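Local coordinates for protein metagenomic carboxyl esterase MGS0156 (Uncultured organism, PDB 5D8M) that probably hydrolyses carboxylic esters, as an esterase with an alpha/beta-hydrolase-like core recovered from a metagenome, at residues G35-I40 and P325-A330; M41-A46 and R76-G81; A180-A185 and R333-D338; G54-S57 and G62-W65. All blocks are in the same frame, centred on the assembly; numbering follows the deposited sequence.

Interaction 1 (G35-I40 and P325-A330)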
loop_
_atom_site.group_PDB
_atom_site.type_symbol
_atom_site.label_atom_id
_atom_site.label_comp_id
_atom_site.label_asym_id
_atom_site.label_seq_id
_atom_site.Cartn_x
_atom_site.Cartn_y
_atom_site.Cartn_z
ATOM N N GLY A 35 4.819 -16.297 7.470
ATOM C CA GLY A 35 5.842 -16.852 8.335
ATOM C C GLY A 35 7.243 -16.436 7.913
ATOM O O GLY A 35 8.043 -16.025 8.742
ATOM N N ARG A 36 7.547 -16.546 6.625
ATOM C CA ARG A 36 8.875 -16.192 6.158
ATOM C C ARG A 36 9.070 -14.670 6.230
ATOM O O ARG A 36 10.148 -14.185 6.594
ATOM C CB ARG A 36 9.110 -16.714 4.736
ATOM C CG ARG A 36 10.503 -16.396 4.155
ATOM C CD ARG A 36 11.638 -16.890 5.035
ATOM N NE ARG A 36 12.938 -16.614 4.427
ATOM C CZ ARG A 36 14.112 -16.861 5.006
ATOM N NH1 ARG A 36 14.162 -17.395 6.222
ATOM N NH2 ARG A 36 15.240 -16.589 4.361
ATOM N N PHE A 37 8.020 -13.913 5.934
ATOM C CA PHE A 37 8.158 -12.463 6.017
ATOM C C PHE A 37 8.437 -12.011 7.466
ATOM O O PHE A 37 9.315 -11.164 7.686
ATOM C CB PHE A 37 6.923 -11.762 5.449
ATOM C CG PHE A 37 7.070 -10.263 5.359
ATOM C CD1 PHE A 37 7.791 -9.678 4.322
ATOM C CD2 PHE A 37 6.538 -9.449 6.338
ATOM C CE1 PHE A 37 7.945 -8.284 4.248
ATOM C CE2 PHE A 37 6.681 -8.056 6.277
ATOM C CZ PHE A 37 7.382 -7.478 5.225
ATOM N N ARG A 38 7.716 -12.575 8.443
ATOM C CA ARG A 38 7.980 -12.254 9.860
ATOM C C ARG A 38 9.429 -12.572 10.240
ATOM O O ARG A 38 10.110 -11.792 10.912
ATOM C CB ARG A 38 7.029 -13.018 10.801
ATOM C CG ARG A 38 7.343 -12.799 12.295
ATOM C CD ARG A 38 6.396 -13.586 13.234
ATOM N NE ARG A 38 4.980 -13.323 12.935
ATOM C CZ ARG A 38 4.287 -12.272 13.361
ATOM N NH1 ARG A 38 4.863 -11.361 14.129
ATOM N NH2 ARG A 38 3.007 -12.136 13.018
ATOM N N GLU A 39 9.889 -13.724 9.778
ATOM C CA GLU A 39 11.238 -14.181 10.020
ATOM C C GLU A 39 12.282 -13.191 9.485
ATOM O O GLU A 39 13.231 -12.841 10.177
ATOM C CB GLU A 39 11.406 -15.553 9.368
ATOM C CG GLU A 39 12.681 -16.310 9.696
ATOM C CD GLU A 39 12.605 -17.725 9.159
ATOM O OE1 GLU A 39 11.716 -17.992 8.320
ATOM O OE2 GLU A 39 13.398 -18.579 9.601
ATOM N N ILE A 40 12.099 -12.763 8.242
ATOM C CA ILE A 40 12.989 -11.798 7.610
ATOM C C ILE A 40 12.965 -10.458 8.339
ATOM O O ILE A 40 14.025 -9.907 8.678
ATOM C CB ILE A 40 12.605 -11.601 6.134
ATOM C CG1 ILE A 40 13.015 -12.846 5.338
ATOM C CG2 ILE A 40 13.259 -10.340 5.559
ATOM C CD1 ILE A 40 12.537 -12.831 3.878
ATOM N N PRO A 325 11.472 1.652 7.784
ATOM C CA PRO A 325 12.692 1.167 7.126
ATOM C C PRO A 325 12.827 -0.341 7.181
ATOM O O PRO A 325 13.167 -0.957 6.164
ATOM C CB PRO A 325 13.822 1.825 7.926
ATOM C CG PRO A 325 13.179 3.085 8.505
ATOM C CD PRO A 325 11.789 2.630 8.850
ATOM N N ALA A 326 12.558 -0.928 8.345
ATOM C CA ALA A 326 12.655 -2.375 8.475
ATOM C C ALA A 326 11.631 -3.051 7.572
ATOM O O ALA A 326 11.932 -4.074 6.933
ATOM C CB ALA A 326 12.461 -2.794 9.899
ATOM N N LEU A 327 10.425 -2.478 7.517
ATOM C CA LEU A 327 9.358 -3.017 6.675
ATOM C C LEU A 327 9.761 -3.017 5.206
ATOM O O LEU A 327 9.583 -4.025 4.530
ATOM C CB LEU A 327 8.055 -2.220 6.844
ATOM C CG LEU A 327 6.820 -2.766 6.093
ATOM C CD1 LEU A 327 6.256 -4.049 6.764
ATOM C CD2 LEU A 327 5.716 -1.685 6.004
ATOM N N LEU A 328 10.289 -1.890 4.714
ATOM C CA LEU A 328 10.656 -1.777 3.308
ATOM C C LEU A 328 11.843 -2.695 2.974
ATOM O O LEU A 328 11.861 -3.324 1.918
ATOM C CB LEU A 328 10.998 -0.334 2.947
ATOM C CG LEU A 328 11.193 -0.021 1.461
ATOM C CD1 LEU A 328 9.888 -0.288 0.693
ATOM C CD2 LEU A 328 11.654 1.438 1.261
ATOM N N GLU A 329 12.834 -2.756 3.864
ATOM C CA GLU A 329 13.928 -3.681 3.674
ATOM C C GLU A 329 13.462 -5.146 3.669
ATOM O O GLU A 329 13.913 -5.940 2.835
ATOM C CB GLU A 329 15.008 -3.464 4.744
ATOM C CG GLU A 329 16.282 -4.235 4.426
ATOM C CD GLU A 329 17.296 -4.249 5.567
ATOM O OE1 GLU A 329 17.356 -3.268 6.369
ATOM O OE2 GLU A 329 18.035 -5.258 5.672
ATOM N N ALA A 330 12.556 -5.510 4.574
ATOM C CA ALA A 330 12.013 -6.864 4.583
ATOM C C ALA A 330 11.272 -7.165 3.278
ATOM O O ALA A 330 11.406 -8.260 2.711
ATOM C CB ALA A 330 11.071 -7.075 5.810
#

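Interaction 2 (M41-A46 and R76-G81)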
loop_
_atom_site.group_PDB
_atom_site.type_symbol
_atom_site.label_atom_id
_atom_site.label_comp_id
_atom_site.label_asym_id
_atom_site.label_seq_id
_atom_site.Cartn_x
_atom_site.Cartn_y
_atom_site.Cartn_z
HETATM N N MSE A 41 11.770 -9.936 8.609
HETATM C CA MSE A 41 11.679 -8.603 9.212
HETATM C C MSE A 41 12.248 -8.629 10.631
HETATM O O MSE A 41 12.976 -7.723 11.050
HETATM C CB MSE A 41 10.239 -8.092 9.208
HETATM C CG MSE A 41 10.112 -6.623 9.577
HETATM SE SE MSE A 41 8.315 -5.924 9.274
HETATM C CE MSE A 41 8.588 -4.164 10.137
ATOM N N THR A 42 11.963 -9.701 11.349
ATOM C CA THR A 42 12.452 -9.868 12.707
ATOM C C THR A 42 13.997 -9.926 12.792
ATOM O O THR A 42 14.600 -9.291 13.667
ATOM C CB THR A 42 11.823 -11.138 13.334
ATOM O OG1 THR A 42 10.400 -10.954 13.422
ATOM C CG2 THR A 42 12.389 -11.403 14.718
ATOM N N ALA A 43 14.622 -10.673 11.879
ATOM C CA ALA A 43 16.082 -10.772 11.791
ATOM C C ALA A 43 16.719 -9.441 11.409
ATOM O O ALA A 43 17.770 -9.077 11.944
ATOM C CB ALA A 43 16.486 -11.857 10.781
ATOM N N ILE A 44 16.070 -8.714 10.491
ATOM C CA ILE A 44 16.549 -7.394 10.075
ATOM C C ILE A 44 16.658 -6.466 11.280
ATOM O O ILE A 44 17.671 -5.790 11.477
ATOM C CB ILE A 44 15.622 -6.771 8.985
ATOM C CG1 ILE A 44 15.914 -7.434 7.630
ATOM C CG2 ILE A 44 15.817 -5.253 8.878
ATOM C CD1 ILE A 44 15.008 -6.979 6.516
HETATM N N MSE A 45 15.620 -6.460 12.104
HETATM C CA MSE A 45 15.595 -5.568 13.247
HETATM C C MSE A 45 16.536 -6.037 14.335
HETATM O O MSE A 45 17.099 -5.212 15.046
HETATM C CB MSE A 45 14.177 -5.439 13.773
HETATM C CG MSE A 45 13.269 -4.831 12.717
HETATM SE SE MSE A 45 11.403 -4.747 13.216
HETATM C CE MSE A 45 11.501 -3.219 14.435
ATOM N N ALA A 46 16.718 -7.348 14.473
ATOM C CA ALA A 46 17.680 -7.821 15.465
ATOM C C ALA A 46 19.092 -7.463 14.999
ATOM O O ALA A 46 19.963 -7.177 15.811
ATOM C CB ALA A 46 17.545 -9.332 15.707
ATOM N N ARG A 76 15.625 -21.018 7.498
ATOM C CA ARG A 76 16.629 -20.727 6.486
ATOM C C ARG A 76 17.215 -19.343 6.759
ATOM O O ARG A 76 16.501 -18.455 7.232
ATOM C CB ARG A 76 16.034 -20.834 5.079
ATOM C CG ARG A 76 16.264 -19.627 4.200
ATOM C CD ARG A 76 15.925 -19.868 2.719
ATOM N NE ARG A 76 14.643 -20.532 2.406
ATOM C CZ ARG A 76 13.450 -20.329 2.983
ATOM N NH1 ARG A 76 13.282 -19.484 3.980
ATOM N NH2 ARG A 76 12.397 -21.008 2.560
ATOM N N PRO A 77 18.529 -19.177 6.519
ATOM C CA PRO A 77 19.209 -17.916 6.858
ATOM C C PRO A 77 18.592 -16.702 6.186
ATOM O O PRO A 77 18.201 -16.753 5.030
ATOM C CB PRO A 77 20.651 -18.132 6.370
ATOM C CG PRO A 77 20.598 -19.343 5.463
ATOM C CD PRO A 77 19.465 -20.186 5.991
ATOM N N VAL A 78 18.501 -15.613 6.931
ATOM C CA VAL A 78 18.017 -14.365 6.368
ATOM C C VAL A 78 19.213 -13.563 5.845
ATOM O O VAL A 78 20.120 -13.252 6.604
ATOM C CB VAL A 78 17.235 -13.535 7.404
ATOM C CG1 VAL A 78 16.738 -12.223 6.785
ATOM C CG2 VAL A 78 16.057 -14.351 7.955
ATOM N N PRO A 79 19.221 -13.256 4.536
ATOM C CA PRO A 79 20.258 -12.406 3.937
ATOM C C PRO A 79 20.324 -11.068 4.653
ATOM O O PRO A 79 19.291 -10.421 4.815
ATOM C CB PRO A 79 19.785 -12.223 2.490
ATOM C CG PRO A 79 18.803 -13.352 2.255
ATOM C CD PRO A 79 18.136 -13.558 3.583
ATOM N N LEU A 80 21.502 -10.657 5.098
ATOM C CA LEU A 80 21.602 -9.402 5.846
ATOM C C LEU A 80 22.726 -8.525 5.313
ATOM O O LEU A 80 23.119 -7.538 5.941
ATOM C CB LEU A 80 21.800 -9.695 7.338
ATOM C CG LEU A 80 20.531 -10.260 7.988
ATOM C CD1 LEU A 80 20.800 -10.840 9.391
ATOM C CD2 LEU A 80 19.435 -9.180 8.052
ATOM N N GLY A 81 23.238 -8.883 4.146
ATOM C CA GLY A 81 24.268 -8.097 3.502
ATOM C C GLY A 81 23.693 -7.231 2.401
ATOM O O GLY A 81 22.495 -7.047 2.315
#

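Interaction 3 (A180-A185 and R333-D338)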
loop_
_atom_site.group_PDB
_atom_site.type_symbol
_atom_site.label_atom_id
_atom_site.label_comp_id
_atom_site.label_asym_id
_atom_site.label_seq_id
_atom_site.Cartn_x
_atom_site.Cartn_y
_atom_site.Cartn_z
ATOM N N ALA A 180 7.553 -7.442 -10.171
ATOM C CA ALA A 180 6.726 -7.635 -8.984
ATOM C C ALA A 180 5.973 -6.386 -8.599
ATOM O O ALA A 180 6.438 -5.263 -8.860
ATOM C CB ALA A 180 7.598 -8.100 -7.814
ATOM N N VAL A 181 4.800 -6.584 -7.990
ATOM C CA VAL A 181 4.061 -5.501 -7.338
ATOM C C VAL A 181 3.804 -5.849 -5.905
ATOM O O VAL A 181 3.216 -6.884 -5.627
ATOM C CB VAL A 181 2.695 -5.237 -7.979
ATOM C CG1 VAL A 181 1.963 -4.126 -7.201
ATOM C CG2 VAL A 181 2.861 -4.884 -9.465
ATOM N N VAL A 182 4.216 -4.969 -5.001
ATOM C CA VAL A 182 3.920 -5.121 -3.594
ATOM C C VAL A 182 2.926 -4.057 -3.187
ATOM O O VAL A 182 3.151 -2.867 -3.395
ATOM C CB VAL A 182 5.178 -4.978 -2.731
ATOM C CG1 VAL A 182 4.807 -5.182 -1.265
ATOM C CG2 VAL A 182 6.230 -5.992 -3.186
ATOM N N SER A 183 1.812 -4.499 -2.633
ATOM C CA SER A 183 0.785 -3.618 -2.126
ATOM C C SER A 183 0.949 -3.431 -0.612
ATOM O O SER A 183 0.950 -4.418 0.136
ATOM C CB SER A 183 -0.598 -4.239 -2.449
ATOM O OG SER A 183 -1.656 -3.367 -2.106
ATOM N N VAL A 184 1.065 -2.186 -0.166
ATOM C CA VAL A 184 1.113 -1.847 1.246
ATOM C C VAL A 184 -0.120 -1.014 1.618
ATOM O O VAL A 184 -0.230 0.148 1.215
ATOM C CB VAL A 184 2.401 -1.049 1.588
ATOM C CG1 VAL A 184 2.512 -0.816 3.078
ATOM C CG2 VAL A 184 3.658 -1.793 1.038
ATOM N N ALA A 185 -1.041 -1.607 2.382
ATOM C CA ALA A 185 -2.340 -1.002 2.630
ATOM C C ALA A 185 -2.958 -0.511 1.307
ATOM O O ALA A 185 -3.517 0.583 1.231
ATOM C CB ALA A 185 -2.220 0.148 3.632
ATOM N N ARG A 333 13.903 -7.766 0.539
ATOM C CA ARG A 333 14.605 -9.030 0.720
ATOM C C ARG A 333 13.698 -10.233 0.461
ATOM O O ARG A 333 14.159 -11.235 -0.092
ATOM C CB ARG A 333 15.217 -9.122 2.128
ATOM C CG ARG A 333 16.368 -8.119 2.344
ATOM C CD ARG A 333 17.229 -8.554 3.500
ATOM N NE ARG A 333 18.162 -7.526 3.951
ATOM C CZ ARG A 333 19.395 -7.368 3.482
ATOM N NH1 ARG A 333 19.869 -8.162 2.514
ATOM N NH2 ARG A 333 20.155 -6.414 3.992
ATOM N N TYR A 334 12.424 -10.135 0.849
ATOM C CA TYR A 334 11.463 -11.226 0.598
ATOM C C TYR A 334 11.280 -11.400 -0.906
ATOM O O TYR A 334 11.336 -12.520 -1.429
ATOM C CB TYR A 334 10.087 -10.961 1.266
ATOM C CG TYR A 334 9.136 -12.139 1.127
ATOM C CD1 TYR A 334 8.484 -12.404 -0.085
ATOM C CD2 TYR A 334 8.896 -12.994 2.199
ATOM C CE1 TYR A 334 7.638 -13.493 -0.224
ATOM C CE2 TYR A 334 8.036 -14.086 2.059
ATOM C CZ TYR A 334 7.417 -14.324 0.846
ATOM O OH TYR A 334 6.590 -15.408 0.693
ATOM N N VAL A 335 11.053 -10.295 -1.611
ATOM C CA VAL A 335 10.785 -10.387 -3.049
ATOM C C VAL A 335 12.021 -10.864 -3.813
ATOM O O VAL A 335 11.923 -11.756 -4.675
ATOM C CB VAL A 335 10.283 -9.031 -3.622
ATOM C CG1 VAL A 335 10.087 -9.125 -5.134
ATOM C CG2 VAL A 335 8.969 -8.649 -2.957
ATOM N N GLU A 336 13.193 -10.326 -3.477
ATOM C CA GLU A 336 14.425 -10.823 -4.103
ATOM C C GLU A 336 14.601 -12.325 -3.878
ATOM O O GLU A 336 14.965 -13.070 -4.794
ATOM C CB GLU A 336 15.661 -10.091 -3.583
ATOM C CG GLU A 336 16.962 -10.678 -4.180
ATOM C CD GLU A 336 18.217 -9.985 -3.684
ATOM O OE1 GLU A 336 18.128 -8.828 -3.193
ATOM O OE2 GLU A 336 19.299 -10.597 -3.802
ATOM N N GLU A 337 14.335 -12.773 -2.659
ATOM C CA GLU A 337 14.411 -14.193 -2.352
ATOM C C GLU A 337 13.360 -14.974 -3.142
ATOM O O GLU A 337 13.650 -16.041 -3.687
ATOM C CB GLU A 337 14.231 -14.432 -0.852
ATOM C CG GLU A 337 14.284 -15.911 -0.429
ATOM C CD GLU A 337 14.187 -16.094 1.086
ATOM O OE1 GLU A 337 13.055 -16.062 1.618
ATOM O OE2 GLU A 337 15.242 -16.262 1.744
ATOM N N ASP A 338 12.145 -14.434 -3.212
ATOM C CA ASP A 338 11.059 -15.136 -3.898
ATOM C C ASP A 338 11.294 -15.187 -5.411
ATOM O O ASP A 338 10.998 -16.188 -6.061
ATOM C CB ASP A 338 9.706 -14.478 -3.587
ATOM C CG ASP A 338 8.535 -15.307 -4.075
ATOM O OD1 ASP A 338 8.365 -16.425 -3.557
ATOM O OD2 ASP A 338 7.805 -14.854 -4.980
#

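Interaction 4 (G54-S57 and G62-W65)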
loop_
_atom_site.group_PDB
_atom_site.type_symbol
_atom_site.label_atom_id
_atom_site.label_comp_id
_atom_site.label_asym_id
_atom_site.label_seq_id
_atom_site.Cartn_x
_atom_site.Cartn_y
_atom_site.Cartn_z
ATOM N N GLY A 54 11.613 4.606 13.841
ATOM C CA GLY A 54 10.447 3.818 14.189
ATOM C C GLY A 54 10.725 2.465 14.837
ATOM O O GLY A 54 9.792 1.684 15.039
ATOM N N ASP A 55 11.992 2.174 15.151
ATOM C CA ASP A 55 12.349 0.912 15.812
ATOM C C ASP A 55 11.450 0.636 17.027
ATOM O O ASP A 55 11.124 1.545 17.797
ATOM C CB ASP A 55 13.810 0.921 16.261
ATOM C CG ASP A 55 14.300 -0.467 16.721
ATOM O OD1 ASP A 55 14.118 -1.457 15.969
ATOM O OD2 ASP A 55 14.879 -0.571 17.825
ATOM N N ARG A 56 11.057 -0.623 17.185
ATOM C CA ARG A 56 10.208 -1.063 18.290
ATOM C C ARG A 56 10.455 -2.553 18.489
ATOM O O ARG A 56 11.146 -3.183 17.680
ATOM C CB ARG A 56 8.726 -0.804 17.990
ATOM C CG ARG A 56 8.240 -1.516 16.727
ATOM C CD ARG A 56 6.696 -1.575 16.623
ATOM N NE ARG A 56 6.101 -0.268 16.378
ATOM C CZ ARG A 56 4.829 -0.062 16.046
ATOM N NH1 ARG A 56 3.976 -1.085 15.917
ATOM N NH2 ARG A 56 4.408 1.178 15.845
ATOM N N SER A 57 9.884 -3.133 19.537
ATOM C CA SER A 57 10.048 -4.568 19.738
ATOM C C SER A 57 9.310 -5.324 18.650
ATOM O O SER A 57 8.214 -4.923 18.260
ATOM C CB SER A 57 9.539 -5.008 21.104
ATOM O OG SER A 57 9.643 -6.422 21.215
ATOM N N GLY A 62 3.830 -6.828 18.023
ATOM C CA GLY A 62 4.532 -5.553 17.929
ATOM C C GLY A 62 4.748 -4.972 16.529
ATOM O O GLY A 62 4.457 -3.807 16.285
ATOM N N ILE A 63 5.271 -5.767 15.607
ATOM C CA ILE A 63 5.419 -5.284 14.240
ATOM C C ILE A 63 4.379 -5.873 13.287
ATOM O O ILE A 63 3.898 -5.183 12.383
ATOM C CB ILE A 63 6.838 -5.556 13.669
ATOM C CG1 ILE A 63 7.219 -7.042 13.773
ATOM C CG2 ILE A 63 7.866 -4.646 14.375
ATOM C CD1 ILE A 63 8.487 -7.458 12.930
ATOM N N LEU A 64 4.031 -7.136 13.494
ATOM C CA LEU A 64 3.128 -7.855 12.594
ATOM C C LEU A 64 2.153 -8.680 13.385
ATOM O O LEU A 64 2.568 -9.525 14.178
ATOM C CB LEU A 64 3.912 -8.773 11.661
ATOM C CG LEU A 64 4.902 -8.112 10.705
ATOM C CD1 LEU A 64 5.896 -9.163 10.184
ATOM C CD2 LEU A 64 4.128 -7.471 9.521
ATOM N N TRP A 65 0.862 -8.437 13.172
ATOM C CA TRP A 65 -0.180 -9.169 13.894
ATOM C C TRP A 65 -0.062 -10.647 13.623
ATOM O O TRP A 65 0.260 -11.051 12.505
ATOM C CB TRP A 65 -1.579 -8.699 13.490
ATOM C CG TRP A 65 -1.935 -7.359 14.021
ATOM C CD1 TRP A 65 -1.899 -6.171 13.345
ATOM C CD2 TRP A 65 -2.376 -7.056 15.346
ATOM N NE1 TRP A 65 -2.302 -5.147 14.168
ATOM C CE2 TRP A 65 -2.591 -5.662 15.406
ATOM C CE3 TRP A 65 -2.611 -7.827 16.494
ATOM C CZ2 TRP A 65 -3.039 -5.024 16.559
ATOM C CZ3 TRP A 65 -3.055 -7.183 17.647
ATOM C CH2 TRP A 65 -3.262 -5.794 17.669
#

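Interaction 1 (G35-I40 and P325-A330)
Beside the packing of F37 on A330, R36 NH1 is held by two acceptors, E39 OE1 and the carbonyl oxygen of R76. The bond to E39 OE1 is weak at 3.3 Å, though straight, and it is part of a salt bridge. This polar cluster flanks a helix-helix contact. Helix 34-48 packs on the C-terminal helix 324-338, which itself lies on the parallel sheet. The core is consistent with an alpha/beta-hydrolase fold. The axes of the two short segments come within 10.1 Å at 127°. No hydrogen bond joins the segments, and the touching residues are all buried. F37 reaches out with CG trans to its backbone N (chi1 -173°). This lays the far end of the ring against the other helix. Its CE1 lies 3.7 Å from A330 CB. L327 CD1 comes to the ring edge, in the ring plane, 3.9 Å from F37 CZ, and the two side chains run roughly perpendicular. Y334 and I331 also touch F37. An alanine in place of F37 would probably leave A330 CB and L327 CD1 without their partner and open a gap between the two helices. I40 has two roles. Its CG1 lies against one face of the R36 guanidinium, offset toward the rim. Its CG2 branch turns to the small A330, whose CA is 3.8 Å away.

Interaction 2 (M41-A46 and R76-G81)
The methyl group of A43 and the branched end of V78 point at each other. A43 CB sits 3.8 Å from V78 CG2 and 4.0 Å from V78 CG1. V78 CB is as close as CG2, so the whole branch point faces the single methyl. The V78 chi1 of 180° puts CG2 beside the backbone N, where it meets A43 CB. The second pair is less direct. L80 starts out across the line to the helix, and only its end turns in. Its CD2 lies 4.0 Å from both I44 CA and I44 CG1. The I44 and L80 side chains cross obliquely. The same L80 methyl also lies 4.2 Å from A43 O, so it rests on helix backbone as well as on side chain. All the contacts are van der Waals, and no hydrogen bond joins the segments. V78 also touches I40 and R36, one turn or more earlier on the helix. The 76-81 segment is an irregular loop that leads toward strand 87-92. It packs along one flank of helix 34-48. From another flank the selenomethionines M41 and M45 reach helix 324-338, so this part of helix 34-48 lies between that helix and the loop.

Interaction 3 (A180-A185 and R333-D338)
V335 touches the strand with both of its methyl groups, and each meets a different residue. CG1 lies 3.8 Å from A180 CB. CG2 lies 3.8 Å from V182 CG2. A180 and V182 are two apart on the strand, so both point their beta carbons to the same side, toward the helix. With chi1 at 177°, V335 CG1 is turned away from its own backbone N while CG2 stays beside it, and this spreads the two methyls along the strand direction. The V182 and V335 side chains run past one another in opposite senses. The methyls therefore pack alongside each other. All three residues are buried, and the contact is wholly apolar. No polar bond crosses it.

The backbone bonding lies within each element and to its neighbours. In the helix, D338 N bonds to Y334 O at 2.7 Å and E337 N to R333 O at 3.0 Å. The strand is flanked on both sides in the sheet. A180 and V182 bond to F154 of strand 151-157, and V181 bonds to R244 and Y246 of strand 244-248.

Polar side chains leave the helix for other partners: D338 OD2 bonds to Y246 OH on the sheet, and E337 OE2 forms a salt bridge with R36.

A C-terminal helix laid over the central strands of a parallel sheet, with small and beta-branched residues between them, fits the three-layer alpha/beta-hydrolase fold. The order of the six main strands is consistent with that fold.

Interaction 4 (G54-S57 and G62-W65)
G62 accepts the hydrogen bond that joins the two segments. Its carbonyl oxygen receives R56 NH1 at 2.8 Å, with an N-H...O angle of 167°. The approach is nearly along the C=O axis, and the oxygen lies in the plane of the guanidinium, at its edge. R56 CD is also near, 3.2 Å from G62 O. The R56 chain bends at chi3 (69°), which brings the guanidinium round to this carbonyl. G62 is also close to the backbone of S57. G62 CA lies 3.8 Å from S57 O, and a beta carbon on G62 would clash with that oxygen. I63 follows. Its CG2 lies against R56 CG and S57 O, 3.9 Å from each. Its carbonyl oxygen bonds to Y322 OH. Beyond it, L64 packs on F37 and W65 stacks on F251.

R56 NH1 bonds to the carbonyl oxygen of N296 as well as to that of G62. With a leucine here the guanidinium is gone, and the two carbonyl oxygens would probably be left without their shared donor. One charged side chain thus ties two loop backbones through neutral carbonyls. The link within this loop rests on a single straight bond and a few van der Waals contacts. Its acceptor is a neutral carbonyl rather than a carboxylate, and no salt bridge joins the two segments.

How the interactions relate
From the N terminus, the first element used is helix 34-48, which serves two contacts. Interaction 1 closes the longest loop, from this helix to the C-terminal helix 324-338. Within it lies interaction 2, which brings the 76-81 loop back to the same helix. Interaction 4 is a shorter closure again, inside interaction 2. Interaction 3 crosses interaction 1: its strand segment 180-185 lies within the long loop, while 333-338 lies beyond its end. Together they join the N-terminal helix, the loop region before strand 87-92, the C-terminal helix and a central strand. R36 and R333 make polar links between these contacts, and M41 and M45 pack on I63. Interactions 3 and 4 do not touch.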